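Local coordinates for protein metallopeptidase containing co-catalytic metalloactive site (Shewanella denitrificans OS217, PDB 3B2Y) that binds a nickel ion in this crystal and is probably a zinc-dependent metallocarboxypeptidase of the peptidase M14 family, at residues Y179-E184 with A242-T247; L69-G74 with A262-F267. One frame throughout, in Å; residues are numbered along the deposited sequence. Where two conformers were deposited one is given.

Contact 1 (Y179-E184 with A242-T247)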
ATOM      1  N   TYR A 179      -4.315   5.383  11.838  1.00 25.38           N
ATOM      2  CA  TYR A 179      -5.584   4.680  11.761  1.00 28.72           C
ATOM      3  C   TYR A 179      -5.532   3.740  10.581  1.00 26.37           C
ATOM      4  O   TYR A 179      -4.551   3.730   9.862  1.00 32.13           O
ATOM      5  CB  TYR A 179      -6.796   5.648  11.704  1.00 26.86           C
ATOM      6  CG  TYR A 179      -6.795   6.582  10.536  1.00 33.94           C
ATOM      7  CD1 TYR A 179      -6.034   7.747  10.546  1.00 39.06           C
ATOM      8  CD2 TYR A 179      -7.572   6.313   9.410  1.00 29.83           C
ATOM      9  CE1 TYR A 179      -6.033   8.621   9.463  1.00 33.57           C
ATOM     10  CE2 TYR A 179      -7.607   7.200   8.335  1.00 39.58           C
ATOM     11  CZ  TYR A 179      -6.825   8.348   8.359  1.00 33.09           C
ATOM     12  OH  TYR A 179      -6.839   9.198   7.271  1.00 40.74           O
ATOM     13  N   VAL A 180      -6.567   2.918  10.473  1.00 29.77           N
ATOM     14  CA  VAL A 180      -6.663   1.926   9.448  1.00 26.00           C
ATOM     15  C   VAL A 180      -8.099   1.867   8.901  1.00 29.84           C
ATOM     16  O   VAL A 180      -9.071   1.864   9.662  1.00 28.35           O
ATOM     17  CB  VAL A 180      -6.257   0.539   9.967  1.00 30.12           C
ATOM     18  CG1 VAL A 180      -7.219   0.024  11.103  1.00 25.79           C
ATOM     19  CG2 VAL A 180      -6.290  -0.412   8.816  1.00 39.44           C
ATOM     20  N   TYR A 181      -8.238   1.833   7.585  1.00 25.87           N
ATOM     21  CA  TYR A 181      -9.514   1.459   6.978  1.00 29.11           C
ATOM     22  C   TYR A 181      -9.574  -0.054   6.875  1.00 32.25           C
ATOM     23  O   TYR A 181      -8.606  -0.665   6.478  1.00 27.85           O
ATOM     24  CB  TYR A 181      -9.584   1.968   5.547  1.00 28.77           C
ATOM     25  CG  TYR A 181      -9.644   3.446   5.366  1.00 33.27           C
ATOM     26  CD1 TYR A 181      -8.486   4.215   5.278  1.00 36.03           C
ATOM     27  CD2 TYR A 181     -10.856   4.074   5.220  1.00 34.21           C
ATOM     28  CE1 TYR A 181      -8.554   5.558   5.075  1.00 40.77           C
ATOM     29  CE2 TYR A 181     -10.940   5.412   4.994  1.00 40.15           C
ATOM     30  CZ  TYR A 181      -9.804   6.161   4.926  1.00 34.69           C
ATOM     31  OH  TYR A 181      -9.935   7.531   4.725  1.00 45.96           O
ATOM     32  N   SER A 182     -10.699  -0.676   7.147  1.00 29.22           N
ATOM     33  CA  SER A 182     -10.768  -2.127   6.995  1.00 31.36           C
ATOM     34  C   SER A 182     -12.100  -2.590   6.390  1.00 28.13           C
ATOM     35  O   SER A 182     -13.108  -1.923   6.526  1.00 30.47           O
ATOM     36  CB  SER A 182     -10.501  -2.818   8.349  1.00 31.41           C
ATOM     37  OG  SER A 182     -11.653  -2.908   9.100  1.00 45.90           O
ATOM     38  N   PHE A 183     -12.066  -3.757   5.752  1.00 25.49           N
ATOM     39  CA  PHE A 183     -13.230  -4.419   5.130  1.00 22.96           C
ATOM     40  C   PHE A 183     -13.166  -5.902   5.524  1.00 26.50           C
ATOM     41  O   PHE A 183     -12.174  -6.579   5.277  1.00 27.78           O
ATOM     42  CB  PHE A 183     -13.210  -4.269   3.600  1.00 33.59           C
ATOM     43  CG  PHE A 183     -13.026  -2.829   3.096  1.00 28.81           C
ATOM     44  CD1 PHE A 183     -11.779  -2.196   3.159  1.00 28.55           C
ATOM     45  CD2 PHE A 183     -14.077  -2.134   2.586  1.00 36.50           C
ATOM     46  CE1 PHE A 183     -11.614  -0.903   2.704  1.00 34.94           C
ATOM     47  CE2 PHE A 183     -13.909  -0.858   2.146  1.00 32.67           C
ATOM     48  CZ  PHE A 183     -12.671  -0.252   2.199  1.00 37.33           C
ATOM     49  N   GLU A 184     -14.213  -6.379   6.191  1.00 27.71           N
ATOM     50  CA  GLU A 184     -14.411  -7.804   6.468  1.00 31.30           C
ATOM     51  C   GLU A 184     -15.866  -8.125   6.184  1.00 31.26           C
ATOM     52  O   GLU A 184     -16.734  -7.246   6.331  1.00 32.07           O
ATOM     53  CB  GLU A 184     -14.106  -8.160   7.937  1.00 33.84           C
ATOM     54  CG  GLU A 184     -12.708  -7.698   8.396  1.00 30.11           C
ATOM     55  CD  GLU A 184     -12.286  -8.286   9.737  1.00 36.44           C
ATOM     56  OE1 GLU A 184     -12.641  -9.448  10.037  1.00 48.12           O
ATOM     57  OE2 GLU A 184     -11.598  -7.580  10.506  1.00 41.18           O
ATOM     58  N   ALA A 242      -9.615  -6.785   3.416  1.00 26.95           N
ATOM     59  CA  ALA A 242      -8.818  -5.686   2.930  1.00 29.49           C
ATOM     60  C   ALA A 242      -8.554  -4.678   3.999  1.00 28.16           C
ATOM     61  O   ALA A 242      -9.381  -4.427   4.870  1.00 27.68           O
ATOM     62  CB  ALA A 242      -9.449  -4.996   1.642  1.00 27.17           C
ATOM     63  N   ALA A 243      -7.422  -4.014   3.869  1.00 28.83           N
ATOM     64  CA  ALA A 243      -7.149  -2.882   4.756  1.00 30.26           C
ATOM     65  C   ALA A 243      -6.343  -1.814   4.041  1.00 34.20           C
ATOM     66  O   ALA A 243      -5.636  -2.074   3.113  1.00 28.41           O
ATOM     67  CB  ALA A 243      -6.410  -3.338   6.035  1.00 26.68           C
ATOM     68  N   CYS A 244      -6.493  -0.589   4.506  1.00 35.02           N
ATOM     69  CA  CYS A 244      -5.643   0.502   4.051  1.00 33.34           C
ATOM     70  C   CYS A 244      -5.079   1.151   5.296  1.00 33.89           C
ATOM     71  O   CYS A 244      -5.848   1.724   6.092  1.00 33.00           O
ATOM     72  CB  CYS A 244      -6.498   1.463   3.252  1.00 36.24           C
ATOM     73  SG  CYS A 244      -5.667   2.977   2.764  1.00 44.49           S
ATOM     74  N   SER A 245      -3.779   0.991   5.532  1.00 30.84           N
ATOM     75  CA  SER A 245      -3.185   1.652   6.692  1.00 32.92           C
ATOM     76  C   SER A 245      -2.902   3.103   6.348  1.00 29.38           C
ATOM     77  O   SER A 245      -2.607   3.464   5.184  1.00 34.44           O
ATOM     78  CB  SER A 245      -1.929   0.939   7.145  1.00 35.42           C
ATOM     79  OG  SER A 245      -1.062   0.704   6.070  1.00 35.83           O
ATOM     80  N   GLU A 246      -2.963   3.943   7.367  1.00 32.98           N
ATOM     81  CA  GLU A 246      -2.663   5.355   7.231  1.00 31.63           C
ATOM     82  C   GLU A 246      -1.674   5.754   8.330  1.00 32.28           C
ATOM     83  O   GLU A 246      -2.104   5.983   9.495  1.00 33.06           O
ATOM     84  CB  GLU A 246      -3.938   6.171   7.406  1.00 34.72           C
ATOM     85  CG  GLU A 246      -4.976   5.991   6.292  1.00 34.80           C
ATOM     86  CD  GLU A 246      -4.662   6.795   5.040  1.00 41.56           C
ATOM     87  OE1 GLU A 246      -3.642   7.523   5.018  1.00 49.34           O
ATOM     88  OE2 GLU A 246      -5.447   6.685   4.068  1.00 48.19           O
ATOM     89  N   THR A 247      -0.385   5.825   7.983  1.00 31.15           N
ATOM     90  CA  THR A 247       0.619   6.398   8.903  1.00 31.42           C
ATOM     91  C   THR A 247       0.601   7.956   8.851  1.00 31.09           C
ATOM     92  O   THR A 247       0.261   8.564   7.813  1.00 28.71           O
ATOM     93  CB  THR A 247       2.018   5.775   8.664  1.00 33.22           C
ATOM     94  OG1 THR A 247       2.353   5.836   7.273  1.00 34.18           O
ATOM     95  CG2 THR A 247       2.053   4.274   9.118  1.00 36.46           C
TER
HETATM   96  O   HOH W   1      -7.478   8.696   4.788  1.00 41.37           O
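Water 1 is gripped by three side chains of two neighbouring strands: it donates to Y179 OH (2.6 Å), bonds to Y181 OH, and donates weakly to E246 OE2. Y179 OH is also hydrogen-bonded to D172, which gives that phenol a second hold. E246 and Y179 lie side by side and point the same way. The glutamate CB sits over the middle of the tyrosine ring as a CH-pi contact, 3.8 Å from the Y179 ring centroid, while E246 CG comes to 3.5 Å from Y179 CE2. The glutamate chain is bent at chi2 (-80°), so that CD folds back from the extended course. E246 OE2 lies 3.5 Å from Y181 CE1, with the carboxylate turned 61° from the Y181 ring. C244 SG meets that ring obliquely. The backbones carry this row as an antiparallel ladder, with hydrogen-bonded pairs at Y179 and E246, Y181 and C244, and F183 and A242; its shortest bond, Y181 N to C244 O, is 2.8 Å. E246 is the predicted proton donor/acceptor, near the nickel ion, and such a glutamate on a central strand is typical of the M14 carboxypeptidase active site.

Contact 2 (L69-G74 with A262-F267); sequences LLISSG and AAMGQF
Helix packing on the face of a central beta-sheet is illustrated by strand residues 69-73 and residues 262-267 of helix 253-271, short segments that run nearly antiparallel, at 167°, with their axes 10.5 Å apart. Across the interface two side chains of the strand, L69 and I71, meet two of the helix, M264 and F267. F267 enters with CG anti to its backbone N (chi1 167°) and meets L69 tip to tip, L69 CD1 lying 3.9 Å from F267 CE2; the closest pair is L69 CB and F267 CE2, at 3.8 Å. The same ring atom reaches I71 CG1 at 3.9 Å, although I71 and F267 slide past one another in opposite directions. The CE2 corner thus touches two residues that project from the same side of the strand, and the ring stands obliquely to both. About one helical turn earlier, M264, a selenomethionine, crosses I71 obliquely. I71 CG2 meets M264 CG at 3.9 Å, with M264 SE slightly farther from that methyl at 4.1 Å. I71 therefore touches both helix residues. The side-chain contacts are all apolar, and F267 CE2 also comes to 3.9 Å from L70 O. Around this buried contact, M86 and F89 of helix 81-92 touch I71 and M264 respectively, and L167 of the adjoining strand lies against F267. This is the layered helix-on-sheet core of an alpha/beta fold.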
ATOM      1  N   LEU A  69      -2.178 -13.109  -1.526  1.00 26.35           N
ATOM      2  CA  LEU A  69      -2.232 -11.831  -0.849  1.00 24.91           C
ATOM      3  C   LEU A  69      -1.498 -10.838  -1.747  1.00 22.96           C
ATOM      4  O   LEU A  69      -0.520 -11.210  -2.439  1.00 27.19           O
ATOM      5  CB  LEU A  69      -1.543 -11.837   0.501  1.00 24.48           C
ATOM      6  CG  LEU A  69      -1.946 -12.854   1.545  1.00 29.55           C
ATOM      7  CD1 LEU A  69      -1.041 -12.643   2.779  1.00 27.74           C
ATOM      8  CD2 LEU A  69      -3.413 -12.774   1.901  1.00 28.33           C
ATOM      9  N   LEU A  70      -2.013  -9.638  -1.752  1.00 23.60           N
ATOM     10  CA  LEU A  70      -1.478  -8.501  -2.447  1.00 26.28           C
ATOM     11  C   LEU A  70      -1.163  -7.399  -1.450  1.00 25.69           C
ATOM     12  O   LEU A  70      -1.993  -7.040  -0.641  1.00 28.07           O
ATOM     13  CB  LEU A  70      -2.479  -8.033  -3.500  1.00 24.96           C
ATOM     14  CG  LEU A  70      -2.100  -6.776  -4.307  1.00 28.50           C
ATOM     15  CD1 LEU A  70      -0.819  -7.042  -5.120  1.00 29.55           C
ATOM     16  CD2 LEU A  70      -3.291  -6.369  -5.220  1.00 28.65           C
ATOM     17  N   ILE A  71       0.002  -6.766  -1.575  1.00 26.36           N
ATOM     18  CA  ILE A  71       0.315  -5.535  -0.857  1.00 26.22           C
ATOM     19  C   ILE A  71       0.696  -4.491  -1.922  1.00 26.24           C
ATOM     20  O   ILE A  71       1.442  -4.793  -2.872  1.00 29.00           O
ATOM     21  CB  ILE A  71       1.534  -5.687   0.120  1.00 29.88           C
ATOM     22  CG1 ILE A  71       1.286  -6.799   1.129  1.00 28.56           C
ATOM     23  CG2 ILE A  71       1.810  -4.396   0.903  1.00 36.82           C
ATOM     24  CD1 ILE A  71       2.585  -7.208   1.870  1.00 32.61           C
ATOM     25  N   SER A  72       0.052  -3.335  -1.815  1.00 28.93           N
ATOM     26  CA  SER A  72       0.269  -2.248  -2.721  1.00 30.46           C
ATOM     27  C   SER A  72       0.583  -0.962  -1.970  1.00 31.56           C
ATOM     28  O   SER A  72       0.232  -0.766  -0.809  1.00 30.32           O
ATOM     29  CB  SER A  72      -0.964  -2.042  -3.604  1.00 32.98           C
ATOM     30  OG  SER A  72      -2.102  -1.711  -2.798  1.00 40.08           O
ATOM     31  N   SER A  73       1.227  -0.046  -2.670  0.50 31.04           N
ATOM     32  CA  SER A  73       1.474   1.267  -2.100  0.50 28.88           C
ATOM     33  C   SER A  73       1.779   2.223  -3.219  0.50 25.21           C
ATOM     34  O   SER A  73       1.699   1.852  -4.417  0.50 27.78           O
ATOM     35  CB  SER A  73       2.641   1.202  -1.123  0.50 29.03           C
ATOM     36  OG  SER A  73       2.761   2.381  -0.342  0.50 31.10           O
ATOM     37  N   GLY A  74       2.187   3.422  -2.820  1.00 29.39           N
ATOM     38  CA  GLY A  74       2.622   4.476  -3.754  1.00 27.79           C
ATOM     39  C   GLY A  74       1.559   4.922  -4.739  1.00 29.61           C
ATOM     40  O   GLY A  74       1.877   5.291  -5.832  1.00 32.55           O
ATOM     41  N   ALA A 262       5.889  -2.992   9.600  1.00 29.88           N
ATOM     42  CA  ALA A 262       5.227  -3.729  10.698  1.00 30.65           C
ATOM     43  C   ALA A 262       3.788  -4.096  10.379  1.00 29.78           C
ATOM     44  O   ALA A 262       3.419  -5.233  10.704  1.00 28.95           O
ATOM     45  CB  ALA A 262       5.278  -2.922  12.007  1.00 28.00           C
ATOM     46  N   ALA A 263       3.002  -3.160   9.800  1.00 29.51           N
ATOM     47  CA  ALA A 263       1.628  -3.449   9.245  1.00 28.96           C
ATOM     48  C   ALA A 263       1.651  -4.582   8.256  1.00 29.91           C
ATOM     49  O   ALA A 263       0.806  -5.494   8.327  1.00 28.12           O
ATOM     50  CB  ALA A 263       0.972  -2.240   8.617  1.00 29.00           C
HETATM   51  N   MSE A 264       2.637  -4.553   7.368  1.00 28.53           N
HETATM   52  CA  MSE A 264       2.787  -5.571   6.355  1.00 30.40           C
HETATM   53  C   MSE A 264       3.109  -6.931   6.978  1.00 31.54           C
HETATM   54  O   MSE A 264       2.613  -7.958   6.536  1.00 29.45           O
HETATM   55  CB  MSE A 264       3.865  -5.148   5.348  1.00 28.21           C
HETATM   56  CG  MSE A 264       3.464  -4.064   4.452  1.00 28.72           C
HETATM   57 SE   MSE A 264       4.974  -3.459   3.356  0.75 38.50          SE
HETATM   58  CE  MSE A 264       4.349  -1.654   2.899  1.00 42.75           C
ATOM     59  N   GLY A 265       3.944  -6.936   8.015  1.00 31.74           N
ATOM     60  CA  GLY A 265       4.304  -8.150   8.704  1.00 32.74           C
ATOM     61  C   GLY A 265       3.121  -8.739   9.427  1.00 32.48           C
ATOM     62  O   GLY A 265       2.938  -9.947   9.425  1.00 33.18           O
ATOM     63  N   GLN A 266       2.311  -7.873  10.036  1.00 29.49           N
ATOM     64  CA  GLN A 266       1.071  -8.321  10.728  1.00 30.74           C
ATOM     65  C   GLN A 266       0.027  -8.847   9.734  1.00 29.42           C
ATOM     66  O   GLN A 266      -0.743  -9.811  10.034  1.00 28.21           O
ATOM     67  CB  GLN A 266       0.514  -7.161  11.561  1.00 27.41           C
ATOM     68  CG  GLN A 266      -0.808  -7.469  12.301  1.00 30.34           C
ATOM     69  CD  GLN A 266      -0.736  -8.689  13.119  1.00 36.59           C
ATOM     70  OE1 GLN A 266       0.280  -8.947  13.745  1.00 41.67           O
ATOM     71  NE2 GLN A 266      -1.811  -9.474  13.134  1.00 44.74           N
ATOM     72  N   PHE A 267      -0.040  -8.231   8.555  1.00 29.32           N
ATOM     73  CA  PHE A 267      -1.041  -8.644   7.535  1.00 28.30           C
ATOM     74  C   PHE A 267      -0.742 -10.103   7.135  1.00 31.04           C
ATOM     75  O   PHE A 267      -1.614 -10.968   7.095  1.00 31.51           O
ATOM     76  CB  PHE A 267      -0.933  -7.657   6.356  1.00 30.17           C
ATOM     77  CG  PHE A 267      -1.639  -8.076   5.101  1.00 29.58           C
ATOM     78  CD1 PHE A 267      -3.028  -8.087   5.018  1.00 34.19           C
ATOM     79  CD2 PHE A 267      -0.936  -8.413   3.975  1.00 32.67           C
ATOM     80  CE1 PHE A 267      -3.674  -8.445   3.804  1.00 28.11           C
ATOM     81  CE2 PHE A 267      -1.588  -8.760   2.800  1.00 31.80           C
ATOM     82  CZ  PHE A 267      -2.947  -8.804   2.739  1.00 30.65           C
TER

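Contacts 1 and 2 illustrate how one mixed sheet carries a probable catalytic residue as well as plain packing. Strand 242-248, which supplies one half of contact 1, is followed in the chain by helix 253-271, which turns back over the sheet to reach strand 68-73 in contact 2; strand 165-172 lies between strands 242-248 and 68-73. Along the chain contact 1 is nested inside the loop closed by contact 2. Their centres are about 10 Å apart and their nearest atoms about 4 Å, without touching. Distance from the nickel ion, held by H76, E79 and H170, distinguishes them: the side chain of E246 is about 5 Å away and that of M264 about 13 Å.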